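Local coordinates for protein phosphatase (Thermotoga maritima, PDB 1NF2) that probably hydrolyses phosphate esters with the help of magnesium, as a member of the haloacid dehalogenase (HAD) superfamily with its own substrate-binding domain, at residues Arg43-Thr48 with Ile69-Glu74; Gly76-Glu81 with Leu195-Glu200; Val210-Asn215 with Ser255-Arg260. One frame throughout, in Å; residues are numbered along the deposited sequence.

Contact 1 of 3, residues Arg43-Thr48 with Ile69-Glu74; sequences RMLVST and IVYLPE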
loop_
_atom_site.group_PDB
_atom_site.type_symbol
_atom_site.label_atom_id
_atom_site.label_comp_id
_atom_site.label_asym_id
_atom_site.label_seq_id
_atom_site.Cartn_x
_atom_site.Cartn_y
_atom_site.Cartn_z
ATOM N N ARG A 43 2.235 -1.788 -1.141
ATOM C CA ARG A 43 3.639 -2.189 -1.260
ATOM C C ARG A 43 4.579 -1.205 -0.560
ATOM O O ARG A 43 4.161 -0.123 -0.147
ATOM C CB ARG A 43 4.022 -2.317 -2.745
ATOM C CG ARG A 43 3.010 -3.116 -3.571
ATOM C CD ARG A 43 3.417 -3.254 -5.039
ATOM N NE ARG A 43 4.277 -4.409 -5.256
ATOM C CZ ARG A 43 3.854 -5.596 -5.685
ATOM N NH1 ARG A 43 2.574 -5.794 -5.956
ATOM N NH2 ARG A 43 4.717 -6.590 -5.831
ATOM N N MET A 44 5.845 -1.599 -0.420
ATOM C CA MET A 44 6.865 -0.768 0.218
ATOM C C MET A 44 7.003 0.558 -0.545
ATOM O O MET A 44 6.584 0.659 -1.695
ATOM C CB MET A 44 8.222 -1.500 0.225
ATOM C CG MET A 44 8.262 -2.833 0.987
ATOM S SD MET A 44 9.861 -3.721 0.864
ATOM C CE MET A 44 10.849 -2.594 1.616
ATOM N N LEU A 45 7.594 1.568 0.087
ATOM C CA LEU A 45 7.765 2.865 -0.566
ATOM C C LEU A 45 8.719 2.736 -1.752
ATOM O O LEU A 45 8.451 3.256 -2.837
ATOM C CB LEU A 45 8.325 3.893 0.419
ATOM C CG LEU A 45 8.124 5.403 0.200
ATOM C CD1 LEU A 45 9.443 6.109 0.466
ATOM C CD2 LEU A 45 7.627 5.718 -1.196
ATOM N N VAL A 46 9.839 2.053 -1.539
ATOM C CA VAL A 46 10.822 1.866 -2.596
ATOM C C VAL A 46 10.243 1.129 -3.794
ATOM O O VAL A 46 10.516 1.493 -4.938
ATOM C CB VAL A 46 12.065 1.089 -2.101
ATOM C CG1 VAL A 46 12.957 2.007 -1.310
ATOM C CG2 VAL A 46 11.641 -0.105 -1.258
ATOM N N SER A 47 9.447 0.097 -3.534
ATOM C CA SER A 47 8.840 -0.669 -4.614
ATOM C C SER A 47 7.918 0.223 -5.436
ATOM O O SER A 47 7.872 0.127 -6.668
ATOM C CB SER A 47 8.033 -1.843 -4.053
ATOM O OG SER A 47 8.849 -2.700 -3.271
ATOM N N THR A 48 7.192 1.096 -4.748
ATOM C CA THR A 48 6.257 1.991 -5.405
ATOM C C THR A 48 6.982 3.071 -6.204
ATOM O O THR A 48 6.631 3.338 -7.350
ATOM C CB THR A 48 5.304 2.636 -4.365
ATOM O OG1 THR A 48 4.696 1.599 -3.575
ATOM C CG2 THR A 48 4.208 3.452 -5.059
ATOM N N ILE A 69 2.699 5.476 4.975
ATOM C CA ILE A 69 3.635 6.451 4.441
ATOM C C ILE A 69 3.044 7.355 3.367
ATOM O O ILE A 69 2.349 6.890 2.460
ATOM C CB ILE A 69 4.889 5.759 3.866
ATOM C CG1 ILE A 69 5.734 5.214 5.025
ATOM C CG2 ILE A 69 5.701 6.730 3.018
ATOM C CD1 ILE A 69 7.094 4.705 4.624
ATOM N N VAL A 70 3.306 8.653 3.502
ATOM C CA VAL A 70 2.875 9.642 2.520
ATOM C C VAL A 70 4.165 10.337 2.098
ATOM O O VAL A 70 4.883 10.895 2.927
ATOM C CB VAL A 70 1.889 10.681 3.106
ATOM C CG1 VAL A 70 1.558 11.740 2.054
ATOM C CG2 VAL A 70 0.610 9.991 3.548
ATOM N N TYR A 71 4.463 10.278 0.806
ATOM C CA TYR A 71 5.678 10.869 0.268
ATOM C C TYR A 71 5.424 11.928 -0.803
ATOM O O TYR A 71 4.522 11.788 -1.629
ATOM C CB TYR A 71 6.548 9.740 -0.289
ATOM C CG TYR A 71 7.574 10.143 -1.329
ATOM C CD1 TYR A 71 7.190 10.452 -2.642
ATOM C CD2 TYR A 71 8.934 10.185 -1.013
ATOM C CE1 TYR A 71 8.132 10.789 -3.613
ATOM C CE2 TYR A 71 9.887 10.517 -1.979
ATOM C CZ TYR A 71 9.478 10.818 -3.276
ATOM O OH TYR A 71 10.419 11.137 -4.229
ATOM N N LEU A 72 6.223 12.992 -0.769
ATOM C CA LEU A 72 6.148 14.080 -1.748
ATOM C C LEU A 72 7.509 14.165 -2.425
ATOM O O LEU A 72 8.542 14.196 -1.752
ATOM C CB LEU A 72 5.832 15.429 -1.082
ATOM C CG LEU A 72 4.394 15.639 -0.604
ATOM C CD1 LEU A 72 4.215 17.063 -0.086
ATOM C CD2 LEU A 72 3.441 15.380 -1.755
ATOM N N PRO A 73 7.526 14.200 -3.768
ATOM C CA PRO A 73 8.763 14.276 -4.551
ATOM C C PRO A 73 9.775 15.289 -4.016
ATOM O O PRO A 73 10.981 15.050 -4.045
ATOM C CB PRO A 73 8.259 14.647 -5.942
ATOM C CG PRO A 73 6.930 13.940 -6.007
ATOM C CD PRO A 73 6.344 14.264 -4.650
ATOM N N GLU A 74 9.280 16.414 -3.515
ATOM C CA GLU A 74 10.159 17.458 -3.006
ATOM C C GLU A 74 10.505 17.347 -1.519
ATOM O O GLU A 74 11.679 17.349 -1.153
ATOM C CB GLU A 74 9.556 18.841 -3.299
ATOM C CG GLU A 74 8.256 19.182 -2.555
ATOM C CD GLU A 74 7.009 18.502 -3.118
ATOM O OE1 GLU A 74 5.892 18.915 -2.725
ATOM O OE2 GLU A 74 7.134 17.568 -3.940
#
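Leu45, on the first turn of helix 45-55, packs against Ile69 and Tyr71, two residues of strand 69-72 that face it. Its branch point leads: CG of Leu45 lies 3.9 Å from CG2 of Ile69, and the two side chains cross at about a right angle. The CG2 methyl of Ile69 is anti to the backbone N, with CG1 beside that N and anti to the carbonyl carbon (chi1 -72°), so the short branch rather than the long one meets the leucine. Farther along, CD2 of Leu45 comes within 4.3 Å of CB of Tyr71, while CD1 approaches obliquely the Tyr71 ring, whose OH is hydrogen-bonded to Thr59 OG1. A chi2 of -135° leaves the Leu45 methyls away from a staggered position as they spread toward Tyr71. No polar bond spans the two segments; the contact is buried and apolar. It belongs to the Rossmann-like HAD core, where helix 45-55 connects parallel strands 36-40 and 62-64, and where 69-72 extends the sheet antiparallel beyond 62-64. Leu45 also touches Ala64 of that intervening strand, while Val70 and Leu72 touch helix 191-202 (Val70 on Ala194, Leu72 on Leu198). The helix start is held by polar groups: Met44 is the N-cap residue, and its carbonyl O takes Thr48 N at 3.1 Å and Thr48 OG1 at 2.8 Å, from opposite faces of the carbonyl plane. The hydroxyl bond is tilted 27° from that plane. Asp108, from the six-stranded domain, accepts a hydrogen bond from Leu45 N, and just before the helix Arg43 NH1 forms a salt bridge with the magnesium ligand Asp10.

Contact 2 of 3, residues Gly76-Glu81 with Leu195-Glu200; sequences GVILNE and LRFLRE
This is apolar packing at the surface, where one aromatic side chain, Phe197 of helix 191-202, reaches Ile78 and Leu79 on edge strand 76-80 of the eight-stranded HAD core sheet. Phe197 holds CG anti to the backbone N (chi1 178°), which extends the ring from the helix toward the strand. Its CE2 corner does most of the touching. CG1 of Ile78 lies in the ring plane at the edge, 3.9 Å from Phe197 CE2, having taken the crowded position between backbone N and carbonyl carbon (chi1 59°). CB of Leu79 is 4.0 Å from the same Phe197 CE2, and the leucine chain then carries CD1 over one face, 4.3 Å above the plane and offset toward the rim. Ile78 O also comes near, 3.7 Å from Phe197 CZ, at an oblique angle to the ring. Two consecutive strand residues can both turn to the helix because Ile78 and Leu79 form a classic beta bulge opposite Val70, each joined to it by a backbone hydrogen bond. Ile78 also touches Leu72 of neighbouring strand 69-72. Arg199, on the same helix, makes a salt bridge with Glu224. With Phe197 on strand 76-80, Leu198 on Leu72 and Leu195 on Val211 of strand 209-213, helix 191-202 spans the sheet from its edge strand toward its middle.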
loop_
_atom_site.group_PDB
_atom_site.type_symbol
_atom_site.label_atom_id
_atom_site.label_comp_id
_atom_site.label_asym_id
_atom_site.label_seq_id
_atom_site.Cartn_x
_atom_site.Cartn_y
_atom_site.Cartn_z
ATOM N N GLY A 76 9.742 14.735 0.557
ATOM C CA GLY A 76 10.105 13.390 0.965
ATOM C C GLY A 76 8.944 12.855 1.786
ATOM O O GLY A 76 7.788 13.180 1.504
ATOM N N VAL A 77 9.235 12.053 2.807
ATOM C CA VAL A 77 8.189 11.491 3.660
ATOM C C VAL A 77 7.658 12.533 4.638
ATOM O O VAL A 77 8.416 13.086 5.433
ATOM C CB VAL A 77 8.717 10.276 4.456
ATOM C CG1 VAL A 77 7.647 9.769 5.426
ATOM C CG2 VAL A 77 9.119 9.164 3.489
ATOM N N ILE A 78 6.358 12.810 4.567
ATOM C CA ILE A 78 5.742 13.786 5.463
ATOM C C ILE A 78 4.776 13.127 6.446
ATOM O O ILE A 78 4.207 13.787 7.312
ATOM C CB ILE A 78 4.999 14.914 4.687
ATOM C CG1 ILE A 78 3.890 14.321 3.800
ATOM C CG2 ILE A 78 6.010 15.748 3.908
ATOM C CD1 ILE A 78 4.357 13.709 2.501
ATOM N N LEU A 79 4.582 11.823 6.283
ATOM C CA LEU A 79 3.747 11.033 7.180
ATOM C C LEU A 79 4.436 9.678 7.258
ATOM O O LEU A 79 4.640 9.009 6.232
ATOM C CB LEU A 79 2.331 10.839 6.642
ATOM C CG LEU A 79 1.453 10.058 7.632
ATOM C CD1 LEU A 79 1.239 10.908 8.890
ATOM C CD2 LEU A 79 0.117 9.699 7.009
ATOM N N ASN A 80 4.805 9.281 8.469
ATOM C CA ASN A 80 5.490 8.015 8.664
ATOM C C ASN A 80 4.921 7.287 9.879
ATOM O O ASN A 80 5.460 7.378 10.981
ATOM C CB ASN A 80 6.986 8.275 8.839
ATOM C CG ASN A 80 7.809 7.005 8.804
ATOM O OD1 ASN A 80 9.025 7.046 8.955
ATOM N ND2 ASN A 80 7.153 5.873 8.604
ATOM N N GLU A 81 3.819 6.576 9.663
ATOM C CA GLU A 81 3.146 5.815 10.713
ATOM C C GLU A 81 3.892 4.510 10.980
ATOM O O GLU A 81 4.246 3.790 10.042
ATOM C CB GLU A 81 1.713 5.495 10.289
ATOM C CG GLU A 81 0.800 6.708 10.130
ATOM C CD GLU A 81 0.294 7.269 11.456
ATOM O OE1 GLU A 81 -0.762 7.942 11.448
ATOM O OE2 GLU A 81 0.947 7.043 12.501
ATOM N N LEU A 195 -4.834 9.752 2.255
ATOM C CA LEU A 195 -5.249 10.655 1.183
ATOM C C LEU A 195 -5.837 11.943 1.741
ATOM O O LEU A 195 -5.608 13.020 1.195
ATOM C CB LEU A 195 -6.274 9.988 0.247
ATOM C CG LEU A 195 -6.773 10.893 -0.907
ATOM C CD1 LEU A 195 -5.581 11.413 -1.698
ATOM C CD2 LEU A 195 -7.730 10.138 -1.816
ATOM N N ARG A 196 -6.601 11.829 2.825
ATOM C CA ARG A 196 -7.199 13.002 3.450
ATOM C C ARG A 196 -6.098 13.925 3.966
ATOM O O ARG A 196 -6.191 15.144 3.855
ATOM C CB ARG A 196 -8.100 12.593 4.615
ATOM C CG ARG A 196 -8.969 13.726 5.119
ATOM C CD ARG A 196 -9.343 13.523 6.566
ATOM N NE ARG A 196 -10.184 12.352 6.787
ATOM C CZ ARG A 196 -10.189 11.646 7.915
ATOM N NH1 ARG A 196 -9.395 11.990 8.919
ATOM N NH2 ARG A 196 -10.993 10.601 8.050
ATOM N N PHE A 197 -5.054 13.324 4.527
ATOM C CA PHE A 197 -3.908 14.056 5.064
ATOM C C PHE A 197 -3.189 14.797 3.932
ATOM O O PHE A 197 -2.806 15.967 4.062
ATOM C CB PHE A 197 -2.947 13.063 5.721
ATOM C CG PHE A 197 -1.699 13.687 6.267
ATOM C CD1 PHE A 197 -1.670 14.195 7.563
ATOM C CD2 PHE A 197 -0.551 13.772 5.486
ATOM C CE1 PHE A 197 -0.515 14.777 8.073
ATOM C CE2 PHE A 197 0.616 14.358 5.985
ATOM C CZ PHE A 197 0.632 14.861 7.280
ATOM N N LEU A 198 -2.985 14.087 2.827
ATOM C CA LEU A 198 -2.319 14.644 1.659
ATOM C C LEU A 198 -3.127 15.835 1.138
ATOM O O LEU A 198 -2.570 16.866 0.757
ATOM C CB LEU A 198 -2.213 13.572 0.577
ATOM C CG LEU A 198 -1.592 14.014 -0.745
ATOM C CD1 LEU A 198 -0.173 14.550 -0.514
ATOM C CD2 LEU A 198 -1.578 12.831 -1.684
ATOM N N ARG A 199 -4.445 15.677 1.148
ATOM C CA ARG A 199 -5.371 16.705 0.694
ATOM C C ARG A 199 -5.223 17.994 1.513
ATOM O O ARG A 199 -5.170 19.099 0.961
ATOM C CB ARG A 199 -6.794 16.175 0.812
ATOM C CG ARG A 199 -7.774 16.798 -0.142
ATOM C CD ARG A 199 -9.122 16.133 -0.008
ATOM N NE ARG A 199 -9.752 16.461 1.263
ATOM C CZ ARG A 199 -10.737 15.756 1.801
ATOM N NH1 ARG A 199 -11.192 14.684 1.174
ATOM N NH2 ARG A 199 -11.262 16.118 2.961
ATOM N N GLU A 200 -5.176 17.852 2.833
ATOM C CA GLU A 200 -5.022 18.997 3.720
ATOM C C GLU A 200 -3.689 19.694 3.446
ATOM O O GLU A 200 -3.606 20.919 3.389
ATOM C CB GLU A 200 -5.074 18.533 5.175
ATOM C CG GLU A 200 -6.273 19.059 5.925
ATOM C CD GLU A 200 -6.212 20.553 6.093
ATOM O OE1 GLU A 200 -7.251 21.160 6.421
ATOM O OE2 GLU A 200 -5.115 21.121 5.907
#

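Contact 3 of 3, residues Val210-Asn215 with Ser255-Arg260; sequences VVFGDN and SYVLER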
loop_
_atom_site.group_PDB
_atom_site.type_symbol
_atom_site.label_atom_id
_atom_site.label_comp_id
_atom_site.label_asym_id
_atom_site.label_seq_id
_atom_site.Cartn_x
_atom_site.Cartn_y
_atom_site.Cartn_z
ATOM N N VAL A 210 -10.196 12.321 -8.409
ATOM C CA VAL A 210 -10.729 11.064 -8.927
ATOM C C VAL A 210 -9.841 9.941 -8.378
ATOM O O VAL A 210 -8.625 10.097 -8.314
ATOM C CB VAL A 210 -10.650 10.984 -10.472
ATOM C CG1 VAL A 210 -11.410 9.757 -10.970
ATOM C CG2 VAL A 210 -11.208 12.229 -11.083
ATOM N N VAL A 211 -10.447 8.822 -7.980
ATOM C CA VAL A 211 -9.676 7.683 -7.478
ATOM C C VAL A 211 -10.079 6.416 -8.227
ATOM O O VAL A 211 -11.262 6.184 -8.485
ATOM C CB VAL A 211 -9.899 7.436 -5.948
ATOM C CG1 VAL A 211 -9.396 8.620 -5.151
ATOM C CG2 VAL A 211 -11.360 7.222 -5.660
ATOM N N PHE A 212 -9.083 5.624 -8.609
ATOM C CA PHE A 212 -9.312 4.353 -9.290
ATOM C C PHE A 212 -8.875 3.276 -8.302
ATOM O O PHE A 212 -7.779 3.356 -7.749
ATOM C CB PHE A 212 -8.446 4.236 -10.560
ATOM C CG PHE A 212 -8.870 5.140 -11.692
ATOM C CD1 PHE A 212 -9.562 4.629 -12.783
ATOM C CD2 PHE A 212 -8.548 6.485 -11.680
ATOM C CE1 PHE A 212 -9.929 5.450 -13.853
ATOM C CE2 PHE A 212 -8.912 7.318 -12.745
ATOM C CZ PHE A 212 -9.603 6.792 -13.831
ATOM N N GLY A 213 -9.729 2.283 -8.087
ATOM C CA GLY A 213 -9.390 1.217 -7.168
ATOM C C GLY A 213 -10.091 -0.091 -7.489
ATOM O O GLY A 213 -10.889 -0.174 -8.427
ATOM N N ASP A 214 -9.780 -1.116 -6.705
ATOM C CA ASP A 214 -10.366 -2.433 -6.879
ATOM C C ASP A 214 -10.524 -3.125 -5.523
ATOM O O ASP A 214 -11.220 -4.140 -5.414
ATOM C CB ASP A 214 -9.450 -3.289 -7.750
ATOM C CG ASP A 214 -8.216 -3.770 -6.991
ATOM O OD1 ASP A 214 -7.708 -4.866 -7.316
ATOM O OD2 ASP A 214 -7.751 -3.055 -6.070
ATOM N N ASN A 215 -9.877 -2.540 -4.513
ATOM C CA ASN A 215 -9.788 -3.052 -3.135
ATOM C C ASN A 215 -10.677 -2.593 -1.995
ATOM O O ASN A 215 -11.333 -1.557 -2.042
ATOM C CB ASN A 215 -8.358 -2.842 -2.610
ATOM C CG ASN A 215 -7.467 -3.997 -2.903
ATOM O OD1 ASN A 215 -6.282 -3.989 -2.565
ATOM N ND2 ASN A 215 -8.029 -5.018 -3.532
ATOM N N SER A 255 -7.370 3.889 -18.665
ATOM C CA SER A 255 -7.443 4.757 -19.842
ATOM C C SER A 255 -8.868 4.906 -20.348
ATOM O O SER A 255 -9.304 5.999 -20.690
ATOM C CB SER A 255 -6.589 4.198 -20.990
ATOM O OG SER A 255 -5.204 4.373 -20.760
ATOM N N TYR A 256 -9.590 3.794 -20.393
ATOM C CA TYR A 256 -10.954 3.788 -20.896
ATOM C C TYR A 256 -11.848 4.866 -20.284
ATOM O O TYR A 256 -12.668 5.463 -20.982
ATOM C CB TYR A 256 -11.564 2.402 -20.692
ATOM C CG TYR A 256 -12.835 2.165 -21.474
ATOM C CD1 TYR A 256 -14.081 2.480 -20.935
ATOM C CD2 TYR A 256 -12.792 1.621 -22.758
ATOM C CE1 TYR A 256 -15.256 2.259 -21.652
ATOM C CE2 TYR A 256 -13.962 1.395 -23.489
ATOM C CZ TYR A 256 -15.189 1.716 -22.929
ATOM O OH TYR A 256 -16.347 1.504 -23.644
ATOM N N VAL A 257 -11.691 5.123 -18.990
ATOM C CA VAL A 257 -12.490 6.146 -18.320
ATOM C C VAL A 257 -11.712 7.456 -18.231
ATOM O O VAL A 257 -12.275 8.544 -18.372
ATOM C CB VAL A 257 -12.891 5.703 -16.879
ATOM C CG1 VAL A 257 -13.362 6.910 -16.063
ATOM C CG2 VAL A 257 -13.997 4.673 -16.948
ATOM N N LEU A 258 -10.409 7.338 -18.013
ATOM C CA LEU A 258 -9.547 8.497 -17.892
ATOM C C LEU A 258 -9.657 9.434 -19.091
ATOM O O LEU A 258 -9.658 10.653 -18.938
ATOM C CB LEU A 258 -8.103 8.033 -17.712
ATOM C CG LEU A 258 -7.056 9.067 -17.320
ATOM C CD1 LEU A 258 -7.498 9.846 -16.078
ATOM C CD2 LEU A 258 -5.740 8.337 -17.070
ATOM N N GLU A 259 -9.763 8.864 -20.285
ATOM C CA GLU A 259 -9.861 9.676 -21.492
ATOM C C GLU A 259 -11.177 10.434 -21.627
ATOM O O GLU A 259 -11.259 11.385 -22.401
ATOM C CB GLU A 259 -9.663 8.808 -22.739
ATOM C CG GLU A 259 -8.407 7.971 -22.709
ATOM C CD GLU A 259 -8.179 7.221 -23.998
ATOM O OE1 GLU A 259 -9.158 6.666 -24.541
ATOM O OE2 GLU A 259 -7.018 7.177 -24.461
ATOM N N ARG A 260 -12.205 10.028 -20.885
ATOM C CA ARG A 260 -13.505 10.693 -20.988
ATOM C C ARG A 260 -13.829 11.690 -19.863
ATOM O O ARG A 260 -14.794 12.457 -19.962
ATOM C CB ARG A 260 -14.632 9.648 -21.053
ATOM C CG ARG A 260 -14.446 8.528 -22.096
ATOM C CD ARG A 260 -13.945 9.033 -23.466
ATOM N NE ARG A 260 -14.765 10.092 -24.054
ATOM C CZ ARG A 260 -14.518 10.655 -25.238
ATOM N NH1 ARG A 260 -13.477 10.254 -25.960
ATOM N NH2 ARG A 260 -15.304 11.627 -25.700
#
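Phe212 of strand 209-213 presents the edge of its ring to Val257 and Leu258 of helix 253-258. CE1 of Phe212 is 4.2 Å from CB of Val257, which lies near the ring plane. The neighbouring CZ of Phe212 approaches Leu258 twice, 4.3 Å from its backbone N and 4.3 Å from its CD1. With chi1 at -71° the ring extends from the strand toward the helix, and it also meets the ring of Phe7, the two planes about 25° apart. The helix is placed by polar bonds farther out: Ser255 OG is hydrogen-bonded to Asp24 and Asn27, and Glu259 OE2 to Asn27, all to helix 22-31. Two residues beyond Phe212, Asp214 binds magnesium together with Asp8 and Asp10; Asp218 OD1 accepts hydrogen bonds from Asp214 N and Asn215 N, fixing the loop after the strand. Asp214 and Asp218 fit the GDxxxD pattern of HAD motif IV, the acidic metal-binding loop. Strand 209-213 lies between parallel strands 4-8 and 227-230, and helix 253-258 packs on that sheet beside helix 22-31, with Leu258 touching Phe5 and Val257 touching Val229.

Overall arrangement
All three contacts reach the same eight-stranded core sheet and rest on apolar side chains, with no hydrogen bond between paired segments. Contacts 1 and 3 are buried; contact 2 lies at the surface, on the outermost strand. Contacts 1 and 2 are neighbours through the antiparallel pair 69-72 and 76-80, both strands touching helix 191-202. That helix also links contact 2 to contact 3, while contacts 1 and 3 do not touch, their centres about 21 Å apart. Chemistry follows place: contact 1 is aliphatic at its closest point, buried between helix and sheet; contact 2 turns on a partly exposed ring at the sheet edge; contact 3 uses a buried ring edge on the strand that leads into the metal loop.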